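Local coordinates for protein CocE/NonD family hydrolase (Staphylococcus aureus subsp. aureus COL, PDB 3III) that probably hydrolyses ester or amide bonds, as a CocE/NonD family enzyme pairing an alpha/beta-hydrolase domain with a beta-rich C-terminal domain related to that of X-Pro dipeptidyl-peptidases, at residues Gln3-Asn8 / Val31-Gln36; Trp91-Thr96 / Gly521-Gly526; Gln175-Ser180 / Arg251-Ser256; Leu413-Lys418 / His542-Gly547. All blocks are in the same frame, centred on the assembly; numbering follows the deposited sequence. Where two conformers were deposited one is given.

Contact 1 (Gln3-Asn8 / Val31-Gln36); sequences QHLLGN and VQYGNQ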
loop_
_atom_site.group_PDB
_atom_site.type_symbol
_atom_site.label_atom_id
_atom_site.label_comp_id
_atom_site.label_asym_id
_atom_site.label_seq_id
_atom_site.Cartn_x
_atom_site.Cartn_y
_atom_site.Cartn_z
ATOM N N GLN A 3 11.069 -37.114 -4.756
ATOM C CA GLN A 3 9.704 -37.098 -4.091
ATOM C C GLN A 3 8.781 -36.061 -4.781
ATOM O O GLN A 3 9.150 -35.458 -5.819
ATOM C CB GLN A 3 9.753 -36.984 -2.517
ATOM C CG GLN A 3 10.333 -35.678 -1.866
ATOM C CD GLN A 3 9.364 -34.482 -1.874
ATOM O OE1 GLN A 3 8.163 -34.652 -2.002
ATOM N NE2 GLN A 3 9.897 -33.276 -1.741
ATOM N N HIS A 4 7.572 -35.900 -4.252
ATOM C CA HIS A 4 6.529 -35.343 -5.068
ATOM C C HIS A 4 6.711 -33.846 -5.361
ATOM O O HIS A 4 6.177 -33.369 -6.339
ATOM C CB HIS A 4 5.149 -35.660 -4.509
ATOM C CG HIS A 4 4.721 -34.813 -3.354
ATOM N ND1 HIS A 4 3.806 -33.788 -3.488
ATOM C CD2 HIS A 4 4.980 -34.918 -2.026
ATOM C CE1 HIS A 4 3.563 -33.263 -2.300
ATOM N NE2 HIS A 4 4.249 -33.943 -1.393
ATOM N N LEU A 5 7.508 -33.156 -4.542
ATOM C CA LEU A 5 7.761 -31.748 -4.758
ATOM C C LEU A 5 8.732 -31.487 -5.932
ATOM O O LEU A 5 8.917 -30.330 -6.298
ATOM C CB LEU A 5 8.210 -31.052 -3.466
ATOM C CG LEU A 5 7.217 -30.951 -2.306
ATOM C CD1 LEU A 5 7.899 -30.225 -1.111
ATOM C CD2 LEU A 5 5.971 -30.247 -2.767
ATOM N N LEU A 6 9.313 -32.536 -6.552
ATOM C CA LEU A 6 10.031 -32.365 -7.846
ATOM C C LEU A 6 9.045 -32.422 -9.027
ATOM O O LEU A 6 9.386 -32.075 -10.195
ATOM C CB LEU A 6 11.146 -33.423 -8.049
ATOM C CG LEU A 6 12.329 -33.390 -7.070
ATOM C CD1 LEU A 6 13.324 -34.563 -7.332
ATOM C CD2 LEU A 6 13.022 -31.968 -7.071
ATOM N N GLY A 7 7.823 -32.858 -8.730
ATOM C CA GLY A 7 6.792 -32.966 -9.729
ATOM C C GLY A 7 7.044 -34.105 -10.705
ATOM O O GLY A 7 7.893 -34.933 -10.505
ATOM N N ASN A 8 6.305 -34.096 -11.792
ATOM C CA ASN A 8 6.342 -35.171 -12.741
ATOM C C ASN A 8 6.650 -34.671 -14.143
ATOM O O ASN A 8 5.741 -34.230 -14.853
ATOM C CB ASN A 8 4.999 -35.843 -12.783
ATOM C CG ASN A 8 5.024 -37.107 -13.613
ATOM O OD1 ASN A 8 5.975 -37.364 -14.368
ATOM N ND2 ASN A 8 3.991 -37.922 -13.460
ATOM N N VAL A 31 6.530 -22.913 -10.235
ATOM C CA VAL A 31 7.830 -22.227 -10.160
ATOM C C VAL A 31 8.816 -22.984 -9.234
ATOM O O VAL A 31 10.022 -22.975 -9.459
ATOM C CB VAL A 31 7.533 -20.737 -9.663
ATOM C CG1 VAL A 31 8.714 -20.063 -9.007
ATOM C CG2 VAL A 31 7.017 -19.956 -10.848
ATOM N N GLN A 32 8.280 -23.561 -8.147
ATOM C CA GLN A 32 9.074 -24.204 -7.117
ATOM C C GLN A 32 9.178 -25.714 -7.310
ATOM O O GLN A 32 10.180 -26.315 -6.990
ATOM C CB GLN A 32 8.428 -23.924 -5.744
ATOM C CG GLN A 32 8.285 -22.429 -5.470
ATOM C CD GLN A 32 7.013 -21.760 -6.001
ATOM O OE1 GLN A 32 6.030 -22.434 -6.420
ATOM N NE2 GLN A 32 7.022 -20.399 -5.974
ATOM N N TYR A 33 8.101 -26.328 -7.815
ATOM C CA TYR A 33 7.900 -27.746 -7.702
ATOM C C TYR A 33 7.640 -28.482 -9.030
ATOM O O TYR A 33 7.033 -29.553 -9.047
ATOM C CB TYR A 33 6.727 -28.029 -6.743
ATOM C CG TYR A 33 6.818 -27.306 -5.406
ATOM C CD1 TYR A 33 7.941 -27.473 -4.581
ATOM C CD2 TYR A 33 5.786 -26.466 -4.960
ATOM C CE1 TYR A 33 8.027 -26.866 -3.377
ATOM C CE2 TYR A 33 5.850 -25.869 -3.722
ATOM C CZ TYR A 33 6.968 -26.039 -2.943
ATOM O OH TYR A 33 7.037 -25.431 -1.694
ATOM N N GLY A 34 8.042 -27.888 -10.132
ATOM C CA GLY A 34 7.964 -28.547 -11.437
ATOM C C GLY A 34 6.517 -28.791 -11.914
ATOM O O GLY A 34 5.602 -28.046 -11.579
ATOM N N ASN A 35 6.310 -29.841 -12.708
ATOM C CA ASN A 35 4.970 -30.138 -13.201
ATOM C C ASN A 35 4.083 -30.780 -12.125
ATOM O O ASN A 35 4.333 -31.923 -11.687
ATOM C CB ASN A 35 5.020 -31.057 -14.385
ATOM C CG ASN A 35 5.591 -30.390 -15.607
ATOM O OD1 ASN A 35 5.852 -29.187 -15.603
ATOM N ND2 ASN A 35 5.879 -31.177 -16.613
ATOM N N GLN A 36 3.040 -30.065 -11.729
ATOM C CA GLN A 36 2.215 -30.499 -10.593
ATOM C C GLN A 36 0.762 -30.738 -10.981
ATOM O O GLN A 36 0.048 -29.808 -11.368
ATOM C CB GLN A 36 2.282 -29.433 -9.494
ATOM C CG GLN A 36 3.608 -29.412 -8.784
ATOM C CD GLN A 36 3.816 -30.586 -7.887
ATOM O OE1 GLN A 36 2.850 -31.117 -7.366
ATOM N NE2 GLN A 36 5.071 -31.021 -7.715
HETATM O O HOH W 1 11.079 -28.941 -6.493
HETATM O O HOH W 2 8.603 -31.748 -12.934
#
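Gln36 and His4 form the main side-chain bond: Gln36 NE2 donates to His4 O at 2.9 Å, with the acceptor only 5° out of the Gln36 amide plane. The second N-H of Gln36 NE2 goes to Tyr33 O (2.8 Å), so both of its hydrogens are engaged and the amide is held flat between the segments; a bend at chi2 (-72°) swings CD back toward 3-8. His4 O is gripped twice, since Gly7 N also donates to it as the short 3-10 turn 4-6 closes. Asn8 N adds a backbone bond to Asn35 O at 2.9 Å. Two waters extend the polar seam, one linking Leu5 O with Gln32 O and the other Leu6 O with Asn35 N. Gly7 lies so close to 31-36 that its CA is 3.3 Å from Asn35 O. The main apolar packing is made by Leu5, whose CD2 sits over one face of the Tyr33 ring, 4.0 Å from its centroid, while Gln32 CB covers the opposite face. The N-terminal turn thus lies against the loop joining strands 22-30 and 36-47 at the edge of the large mixed sheet, where Tyr33 also touches helices 110-113 and 306-319.

Contact 2 (Trp91-Thr96 / Gly521-Gly526); sequences WPTLGT and GNSTPG
Trp91 and Thr524 make the tight half of this contact. Methyl CG2 of Thr524 stands 3.3 Å from the centroid of the five-membered ring of Trp91, a CH-pi contact made over the face of that ring, toward the rim of the indole as a whole; its nearest ring atom is CD1, at 3.4 Å. Leu94 CD2 covers the opposite face of the indole, which is therefore sandwiched between a residue of its own loop and one from 521-526. Trp91 CG is anti to the backbone N (chi1 -162°); at the indole edge Trp91 NE1 donates to Ser523 OG, 3.0 Å away. That bond is bent, 147° at the hydrogen, and OG lies 21° out of the ring plane.

Thr93 joins the polar cluster: its OG1 comes within 3.3 Å of Ser523 CB, and both it and Ser523 OG are hydrogen-bonded to His446 O, which draws a third loop in. Toward Pro92 the fit is looser. This exposed residue merely skirts the other segment, Pro92 CD lying 4.3 Å from Ser523 O. Within 521-526, Asn522 OD1 accepts from Thr524 N (2.9 Å), bracing the bend that presents Ser523 and Thr524. This bend is an Asx turn, and it lies at an interdomain seam: 91-96 belongs to the S15-family hydrolase region, 521-526 to the C-terminal non-catalytic region, and Trp91 also touches a bound palmitic acid.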
loop_
_atom_site.group_PDB
_atom_site.type_symbol
_atom_site.label_atom_id
_atom_site.label_comp_id
_atom_site.label_asym_id
_atom_site.label_seq_id
_atom_site.Cartn_x
_atom_site.Cartn_y
_atom_site.Cartn_z
ATOM N N TRP A 91 7.179 -2.224 -19.132
ATOM C CA TRP A 91 7.239 -1.770 -17.737
ATOM C C TRP A 91 8.486 -2.445 -17.109
ATOM O O TRP A 91 8.361 -3.421 -16.401
ATOM C CB TRP A 91 5.970 -2.125 -16.966
ATOM C CG TRP A 91 5.817 -1.297 -15.672
ATOM C CD1 TRP A 91 6.746 -0.415 -15.156
ATOM C CD2 TRP A 91 4.686 -1.239 -14.767
ATOM N NE1 TRP A 91 6.260 0.161 -14.009
ATOM C CE2 TRP A 91 5.026 -0.352 -13.727
ATOM C CE3 TRP A 91 3.445 -1.884 -14.711
ATOM C CZ2 TRP A 91 4.147 -0.037 -12.694
ATOM C CZ3 TRP A 91 2.582 -1.589 -13.663
ATOM C CH2 TRP A 91 2.934 -0.679 -12.671
ATOM N N PRO A 92 9.687 -1.954 -17.452
ATOM C CA PRO A 92 10.943 -2.644 -17.156
ATOM C C PRO A 92 11.299 -2.720 -15.699
ATOM O O PRO A 92 12.023 -3.645 -15.285
ATOM C CB PRO A 92 11.984 -1.846 -17.955
ATOM C CG PRO A 92 11.334 -0.589 -18.304
ATOM C CD PRO A 92 9.897 -0.846 -18.397
ATOM N N THR A 93 10.730 -1.833 -14.907
ATOM C CA THR A 93 11.078 -1.694 -13.493
ATOM C C THR A 93 10.200 -2.528 -12.560
ATOM O O THR A 93 10.228 -2.368 -11.338
ATOM C CB THR A 93 10.929 -0.242 -13.115
ATOM O OG1 THR A 93 9.577 0.186 -13.380
ATOM C CG2 THR A 93 11.951 0.665 -13.888
ATOM N N LEU A 94 9.325 -3.362 -13.120
ATOM C CA LEU A 94 8.459 -4.254 -12.317
ATOM C C LEU A 94 9.187 -5.298 -11.499
ATOM O O LEU A 94 8.628 -5.812 -10.525
ATOM C CB LEU A 94 7.416 -4.969 -13.180
ATOM C CG LEU A 94 6.130 -4.204 -13.440
ATOM C CD1 LEU A 94 5.289 -5.040 -14.416
ATOM C CD2 LEU A 94 5.387 -3.905 -12.119
ATOM N N GLY A 95 10.412 -5.622 -11.909
ATOM C CA GLY A 95 11.230 -6.545 -11.174
ATOM C C GLY A 95 10.999 -7.993 -11.616
ATOM O O GLY A 95 10.377 -8.236 -12.652
ATOM N N THR A 96 11.459 -8.927 -10.815
ATOM C CA THR A 96 11.349 -10.341 -11.193
ATOM C C THR A 96 10.216 -10.999 -10.496
ATOM O O THR A 96 10.179 -11.085 -9.259
ATOM C CB THR A 96 12.642 -11.062 -10.874
ATOM O OG1 THR A 96 13.681 -10.407 -11.642
ATOM C CG2 THR A 96 12.505 -12.604 -11.253
ATOM N N GLY A 521 7.958 12.399 -13.338
ATOM C CA GLY A 521 7.897 11.281 -14.283
ATOM C C GLY A 521 7.412 9.998 -13.661
ATOM O O GLY A 521 7.100 9.918 -12.460
ATOM N N ASN A 522 7.309 8.991 -14.484
ATOM C CA ASN A 522 6.979 7.681 -14.002
ATOM C C ASN A 522 7.795 6.654 -14.825
ATOM O O ASN A 522 8.641 7.026 -15.654
ATOM C CB ASN A 522 5.452 7.492 -14.103
ATOM C CG ASN A 522 4.939 7.409 -15.534
ATOM O OD1 ASN A 522 5.689 7.140 -16.485
ATOM N ND2 ASN A 522 3.628 7.621 -15.691
ATOM N N SER A 523 7.506 5.372 -14.639
ATOM C CA SER A 523 8.252 4.298 -15.281
ATOM C C SER A 523 7.480 3.684 -16.418
ATOM O O SER A 523 7.876 2.625 -16.889
ATOM C CB SER A 523 8.648 3.198 -14.250
ATOM O OG SER A 523 7.574 2.760 -13.409
ATOM N N THR A 524 6.370 4.319 -16.855
ATOM C CA THR A 524 5.567 3.837 -17.983
ATOM C C THR A 524 5.103 5.074 -18.809
ATOM O O THR A 524 3.936 5.468 -18.717
ATOM C CB THR A 524 4.307 3.032 -17.509
ATOM O OG1 THR A 524 3.468 3.873 -16.696
ATOM C CG2 THR A 524 4.710 1.831 -16.642
ATOM N N PRO A 525 6.036 5.713 -19.554
ATOM C CA PRO A 525 5.659 6.911 -20.341
ATOM C C PRO A 525 4.394 6.635 -21.177
ATOM O O PRO A 525 4.258 5.576 -21.776
ATOM C CB PRO A 525 6.898 7.172 -21.232
ATOM C CG PRO A 525 8.085 6.560 -20.456
ATOM C CD PRO A 525 7.462 5.335 -19.709
ATOM N N GLY A 526 3.458 7.577 -21.159
ATOM C CA GLY A 526 2.163 7.401 -21.811
ATOM C C GLY A 526 1.036 6.700 -21.048
ATOM O O GLY A 526 -0.093 6.609 -21.561
#

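Contact 3 (Gln175-Ser180 / Arg251-Ser256); sequences QWWVAS and RQVPLS
Trp177 and Val253 supply the closest apolar contact. Methyl CG2 of Val253 lies over the five-membered ring of Trp177, 3.3 Å from its centroid and 9° off the normal, a CH-pi arrangement in which the two side chains run past each other in opposite directions. The methyl is displaced toward the rim of the whole indole, with NE1 and CE2 its nearest ring atoms. Val253 CG1, anti to the backbone N (chi1 176°), takes the other branch to the helix, 3.5 Å from Trp176 O and 3.8 Å from Ser180 CB, so the forked side chain fills the angle between Trp177 and the helix backbone. Farther along, Leu255 CD2 approaches Trp176 CE3 at 4.0 Å, the two side chains crossing at a slant, while the Pro254 ring packs against Ser180.

These contacts seat the C-terminal part of helix 170-179, which follows strand 162-168 in the alpha/beta-hydrolase core, against the loop that leads from helix 246-249 to strand 262-267. Pro254 is the centre of an inverse gamma turn, a sharp bend just before the 3-10 segment that begins at Leu255.

One water bridges the segments: it accepts from Trp177 NE1 at 2.9 Å, in the indole plane, and donates to Arg251 O. Arg251 CA also lies at the indole edge, 3.9 Å from Trp177 CZ2. Ser180 OG turns back to its own helix and donates to Trp177 O (2.7 Å), on a carbonyl lone pair. The Arg251 guanidinium has its partners elsewhere, NH2 forming a salt bridge with Glu232 and a hydrogen bond to Pro137 O.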
loop_
_atom_site.group_PDB
_atom_site.type_symbol
_atom_site.label_atom_id
_atom_site.label_comp_id
_atom_site.label_asym_id
_atom_site.label_seq_id
_atom_site.Cartn_x
_atom_site.Cartn_y
_atom_site.Cartn_z
ATOM N N GLN A 175 -9.036 -7.742 2.016
ATOM C CA GLN A 175 -8.819 -8.483 3.297
ATOM C C GLN A 175 -9.015 -7.578 4.483
ATOM O O GLN A 175 -9.661 -7.970 5.426
ATOM C CB GLN A 175 -7.440 -9.069 3.358
ATOM C CG GLN A 175 -7.149 -10.082 2.246
ATOM C CD GLN A 175 -5.756 -10.675 2.450
ATOM O OE1 GLN A 175 -5.499 -11.278 3.496
ATOM N NE2 GLN A 175 -4.863 -10.516 1.447
ATOM N N TRP A 176 -8.482 -6.352 4.453
ATOM C CA TRP A 176 -8.762 -5.452 5.568
ATOM C C TRP A 176 -10.271 -5.309 5.708
ATOM O O TRP A 176 -10.823 -5.351 6.809
ATOM C CB TRP A 176 -8.148 -4.064 5.338
ATOM C CG TRP A 176 -6.631 -3.990 5.305
ATOM C CD1 TRP A 176 -5.873 -3.486 4.272
ATOM C CD2 TRP A 176 -5.697 -4.343 6.352
ATOM N NE1 TRP A 176 -4.541 -3.561 4.590
ATOM C CE2 TRP A 176 -4.405 -4.024 5.879
ATOM C CE3 TRP A 176 -5.830 -4.856 7.668
ATOM C CZ2 TRP A 176 -3.245 -4.263 6.628
ATOM C CZ3 TRP A 176 -4.665 -5.046 8.425
ATOM C CH2 TRP A 176 -3.392 -4.755 7.902
ATOM N N TRP A 177 -10.926 -5.073 4.594
ATOM C CA TRP A 177 -12.390 -4.985 4.587
ATOM C C TRP A 177 -13.123 -6.217 5.197
ATOM O O TRP A 177 -13.876 -6.074 6.169
ATOM C CB TRP A 177 -12.927 -4.637 3.174
ATOM C CG TRP A 177 -13.102 -3.135 3.029
ATOM C CD1 TRP A 177 -12.360 -2.281 2.262
ATOM C CD2 TRP A 177 -14.076 -2.318 3.700
ATOM N NE1 TRP A 177 -12.811 -1.015 2.411
ATOM C CE2 TRP A 177 -13.853 -0.995 3.295
ATOM C CE3 TRP A 177 -15.093 -2.574 4.620
ATOM C CZ2 TRP A 177 -14.623 0.064 3.774
ATOM C CZ3 TRP A 177 -15.865 -1.533 5.082
ATOM C CH2 TRP A 177 -15.640 -0.237 4.661
ATOM N N VAL A 178 -12.918 -7.399 4.628
ATOM C CA VAL A 178 -13.713 -8.570 5.106
ATOM C C VAL A 178 -13.359 -8.914 6.564
ATOM O O VAL A 178 -14.220 -9.284 7.365
ATOM C CB VAL A 178 -13.590 -9.778 4.145
ATOM C CG1 VAL A 178 -12.226 -10.504 4.279
ATOM C CG2 VAL A 178 -14.749 -10.727 4.331
ATOM N N ALA A 179 -12.100 -8.732 6.939
ATOM C CA ALA A 179 -11.670 -9.028 8.313
ATOM C C ALA A 179 -12.365 -8.111 9.334
ATOM O O ALA A 179 -12.591 -8.520 10.496
ATOM C CB ALA A 179 -10.135 -8.959 8.477
ATOM N N SER A 180 -12.737 -6.896 8.909
ATOM C CA SER A 180 -13.453 -5.983 9.812
ATOM C C SER A 180 -14.872 -6.523 10.188
ATOM O O SER A 180 -15.494 -6.077 11.157
ATOM C CB SER A 180 -13.535 -4.557 9.218
ATOM O OG SER A 180 -14.523 -4.470 8.196
ATOM N N ARG A 251 -15.647 4.411 3.193
ATOM C CA ARG A 251 -14.505 3.783 2.497
ATOM C C ARG A 251 -13.194 3.809 3.304
ATOM O O ARG A 251 -12.084 3.621 2.753
ATOM C CB ARG A 251 -14.275 4.370 1.101
ATOM C CG ARG A 251 -15.530 4.497 0.211
ATOM C CD ARG A 251 -16.150 3.154 -0.089
ATOM N NE ARG A 251 -15.840 2.635 -1.424
ATOM C CZ ARG A 251 -16.501 2.961 -2.538
ATOM N NH1 ARG A 251 -17.488 3.883 -2.495
ATOM N NH2 ARG A 251 -16.170 2.417 -3.700
ATOM N N GLN A 252 -13.363 4.026 4.596
ATOM C CA GLN A 252 -12.339 3.883 5.575
ATOM C C GLN A 252 -12.665 2.647 6.411
ATOM O O GLN A 252 -13.663 2.603 7.129
ATOM C CB GLN A 252 -12.232 5.102 6.479
ATOM C CG GLN A 252 -11.209 4.997 7.622
ATOM C CD GLN A 252 -11.307 6.129 8.594
ATOM O OE1 GLN A 252 -12.178 6.095 9.445
ATOM N NE2 GLN A 252 -10.427 7.155 8.481
ATOM N N VAL A 253 -11.835 1.619 6.301
ATOM C CA VAL A 253 -12.109 0.397 7.047
ATOM C C VAL A 253 -12.055 0.681 8.570
ATOM O O VAL A 253 -11.070 1.298 9.028
ATOM C CB VAL A 253 -11.048 -0.724 6.714
ATOM C CG1 VAL A 253 -11.289 -2.002 7.600
ATOM C CG2 VAL A 253 -11.044 -1.053 5.200
ATOM N N PRO A 254 -13.026 0.153 9.353
ATOM C CA PRO A 254 -12.966 0.221 10.843
ATOM C C PRO A 254 -12.003 -0.853 11.366
ATOM O O PRO A 254 -12.420 -1.910 11.844
ATOM C CB PRO A 254 -14.409 -0.036 11.291
ATOM C CG PRO A 254 -14.991 -0.908 10.220
ATOM C CD PRO A 254 -14.259 -0.522 8.892
ATOM N N LEU A 255 -10.726 -0.520 11.309
ATOM C CA LEU A 255 -9.630 -1.467 11.516
ATOM C C LEU A 255 -9.589 -2.093 12.919
ATOM O O LEU A 255 -9.160 -3.223 13.060
ATOM C CB LEU A 255 -8.306 -0.765 11.241
ATOM C CG LEU A 255 -8.038 -0.405 9.769
ATOM C CD1 LEU A 255 -6.836 0.503 9.694
ATOM C CD2 LEU A 255 -7.796 -1.640 8.925
ATOM N N SER A 256 -10.044 -1.358 13.941
ATOM C CA SER A 256 -10.035 -1.858 15.296
ATOM C C SER A 256 -11.033 -2.999 15.547
ATOM O O SER A 256 -11.024 -3.638 16.604
ATOM C CB SER A 256 -10.279 -0.705 16.271
ATOM O OG SER A 256 -11.587 -0.215 16.150
HETATM O O HOH W 3 -11.862 1.405 1.107
#

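Contact 4 (Leu413-Lys418 / His542-Gly547); sequences LWVSTK and HMIYTG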
loop_
_atom_site.group_PDB
_atom_site.type_symbol
_atom_site.label_atom_id
_atom_site.label_comp_id
_atom_site.label_asym_id
_atom_site.label_seq_id
_atom_site.Cartn_x
_atom_site.Cartn_y
_atom_site.Cartn_z
ATOM N N LEU A 413 5.322 23.647 9.014
ATOM C CA LEU A 413 5.625 24.908 8.351
ATOM C C LEU A 413 4.669 26.015 8.726
ATOM O O LEU A 413 3.484 25.765 8.962
ATOM C CB LEU A 413 5.625 24.762 6.816
ATOM C CG LEU A 413 6.470 23.660 6.184
ATOM C CD1 LEU A 413 6.055 23.453 4.706
ATOM C CD2 LEU A 413 7.999 23.923 6.355
ATOM N N TRP A 414 5.177 27.242 8.739
ATOM C CA TRP A 414 4.345 28.399 8.719
ATOM C C TRP A 414 4.332 29.020 7.311
ATOM O O TRP A 414 5.376 29.299 6.732
ATOM C CB TRP A 414 4.795 29.409 9.776
ATOM C CG TRP A 414 4.671 28.896 11.179
ATOM C CD1 TRP A 414 5.526 28.053 11.830
ATOM C CD2 TRP A 414 3.669 29.258 12.127
ATOM N NE1 TRP A 414 5.092 27.851 13.117
ATOM C CE2 TRP A 414 3.935 28.539 13.312
ATOM C CE3 TRP A 414 2.518 30.037 12.057
ATOM C CZ2 TRP A 414 3.150 28.653 14.446
ATOM C CZ3 TRP A 414 1.706 30.149 13.187
ATOM C CH2 TRP A 414 2.027 29.446 14.367
ATOM N N VAL A 415 3.133 29.223 6.757
ATOM C CA VAL A 415 3.004 29.514 5.344
ATOM C C VAL A 415 1.933 30.599 5.102
ATOM O O VAL A 415 0.994 30.787 5.922
ATOM C CB VAL A 415 2.631 28.237 4.554
ATOM C CG1 VAL A 415 3.674 27.081 4.685
ATOM C CG2 VAL A 415 1.199 27.765 4.911
ATOM N N SER A 416 2.084 31.334 3.989
ATOM C CA SER A 416 1.090 32.249 3.492
ATOM C C SER A 416 1.204 32.380 1.982
ATOM O O SER A 416 2.195 32.014 1.412
ATOM C CB SER A 416 1.249 33.647 4.078
ATOM O OG SER A 416 2.377 34.294 3.508
ATOM N N THR A 417 0.190 32.978 1.361
ATOM C CA THR A 417 0.136 33.171 -0.083
ATOM C C THR A 417 -0.648 34.483 -0.331
ATOM O O THR A 417 -1.465 34.919 0.476
ATOM C CB THR A 417 -0.528 31.966 -0.837
ATOM O OG1 THR A 417 -0.521 32.205 -2.250
ATOM C CG2 THR A 417 -1.997 31.744 -0.385
ATOM N N LYS A 418 -0.318 35.143 -1.424
ATOM C CA LYS A 418 -0.929 36.384 -1.762
ATOM C C LYS A 418 -1.919 36.285 -2.898
ATOM O O LYS A 418 -2.889 37.058 -2.922
ATOM C CB LYS A 418 0.144 37.385 -2.136
ATOM C CG LYS A 418 0.167 38.519 -1.203
ATOM C CD LYS A 418 1.340 39.478 -1.482
ATOM C CE LYS A 418 1.201 40.180 -2.824
ATOM N NZ LYS A 418 2.536 40.706 -3.312
ATOM N N HIS A 542 4.570 31.260 -3.058
ATOM C CA HIS A 542 4.341 30.690 -1.753
ATOM C C HIS A 542 5.414 31.236 -0.829
ATOM O O HIS A 542 6.588 31.227 -1.185
ATOM C CB HIS A 542 4.421 29.175 -1.765
ATOM C CG HIS A 542 3.225 28.497 -2.367
ATOM N ND1 HIS A 542 3.066 27.127 -2.347
ATOM C CD2 HIS A 542 2.127 29.001 -2.978
ATOM C CE1 HIS A 542 1.905 26.821 -2.914
ATOM N NE2 HIS A 542 1.310 27.942 -3.287
HETATM N N MSE A 543 4.988 31.651 0.361
HETATM C CA MSE A 543 5.874 32.090 1.446
HETATM C C MSE A 543 6.020 31.031 2.505
HETATM O O MSE A 543 5.030 30.446 2.889
HETATM C CB MSE A 543 5.241 33.265 2.154
HETATM C CG MSE A 543 4.786 34.280 1.197
HETATM SE SE MSE A 543 6.313 35.302 0.791
HETATM C CE MSE A 543 5.970 36.733 2.106
ATOM N N ILE A 544 7.237 30.846 3.015
ATOM C CA ILE A 544 7.517 29.890 4.105
ATOM C C ILE A 544 8.299 30.628 5.225
ATOM O O ILE A 544 9.359 31.197 4.995
ATOM C CB ILE A 544 8.377 28.679 3.608
ATOM C CG1 ILE A 544 7.713 27.943 2.446
ATOM C CG2 ILE A 544 8.637 27.671 4.728
ATOM C CD1 ILE A 544 6.321 27.504 2.717
ATOM N N TYR A 545 7.735 30.656 6.422
ATOM C CA TYR A 545 8.290 31.437 7.509
ATOM C C TYR A 545 9.018 30.542 8.496
ATOM O O TYR A 545 8.540 29.476 8.849
ATOM C CB TYR A 545 7.172 32.193 8.226
ATOM C CG TYR A 545 6.416 33.116 7.346
ATOM C CD1 TYR A 545 6.696 34.473 7.322
ATOM C CD2 TYR A 545 5.398 32.646 6.554
ATOM C CE1 TYR A 545 5.990 35.354 6.507
ATOM C CE2 TYR A 545 4.684 33.505 5.732
ATOM C CZ TYR A 545 4.980 34.834 5.716
ATOM O OH TYR A 545 4.241 35.653 4.909
ATOM N N THR A 546 10.194 30.981 8.922
ATOM C CA THR A 546 10.976 30.242 9.894
ATOM C C THR A 546 11.508 31.197 10.945
ATOM O O THR A 546 11.694 32.413 10.674
ATOM C CB THR A 546 12.150 29.575 9.217
ATOM O OG1 THR A 546 13.030 30.575 8.689
ATOM C CG2 THR A 546 11.668 28.616 8.092
ATOM N N GLY A 547 11.747 30.663 12.142
ATOM C CA GLY A 547 12.385 31.444 13.207
ATOM C C GLY A 547 11.401 32.200 14.072
ATOM O O GLY A 547 10.285 32.515 13.647
HETATM O O HOH W 4 -1.190 29.244 -3.915
#
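The Tyr545 side chain spans from Trp414 to Ser416 on the neighbouring strand. Its CB lies 3.7 Å from Trp414 O, and CG faces the same oxygen; next, CD2 of Tyr545 passes 3.4 Å from Trp414 O, which is in the plane of the ring at its edge. Tyr545 CE2 then comes to Ser416 OG at 3.3 Å, CZ faces that oxygen too, and at the tip Tyr545 OH shares a 2.7 Å hydrogen bond with Ser416 OG, in which either hydroxyl could be the donor. Ser416 OG sits between its backbone N and carbonyl carbon (chi1 73°), the position from which it meets the phenol.

The strands are neighbours in the antiparallel beta-sheet of the C-terminal non-catalytic region, their directions 147° apart. Ser416 and Met543, a selenomethionine, form a hydrogen-bonded pair: Met543 N donates to Ser416 O at 3.0 Å and Ser416 N to Met543 O at 3.3 Å. Tyr545 N adds a nearly straight bond to Trp414 O (174° at the hydrogen). On the other face, Val415 and Ile544 make a non-hydrogen-bonded pair, side by side, with Val415 CG1 and Ile544 CD1 in a tight 3.3 Å contact. Strand 490-503 flanks 413-417 and strand 380-385 flanks 542-546; from the latter, Tyr384 OH bonds His542 ND1.

From the N terminus, contact 1 closes first, returning the chain after strand 22-30 to the opening turn at the edge of the mixed sheet; it is complete before any other begins. Contact 2 opens at 91-96 and closes only at 521-526, joining the hydrolase region to the C-terminal region across 424 intervening residues. Contact 3 opens and closes within that span, tying helix 170-179 to the loop before strand 262-267. Contact 4 starts inside it too, but ends beyond it, so contacts 2 and 4 cross; contact 4 joins two strands of the C-terminal sheet. Contacts 1 and 4 are farthest apart, about 63 Å between centres.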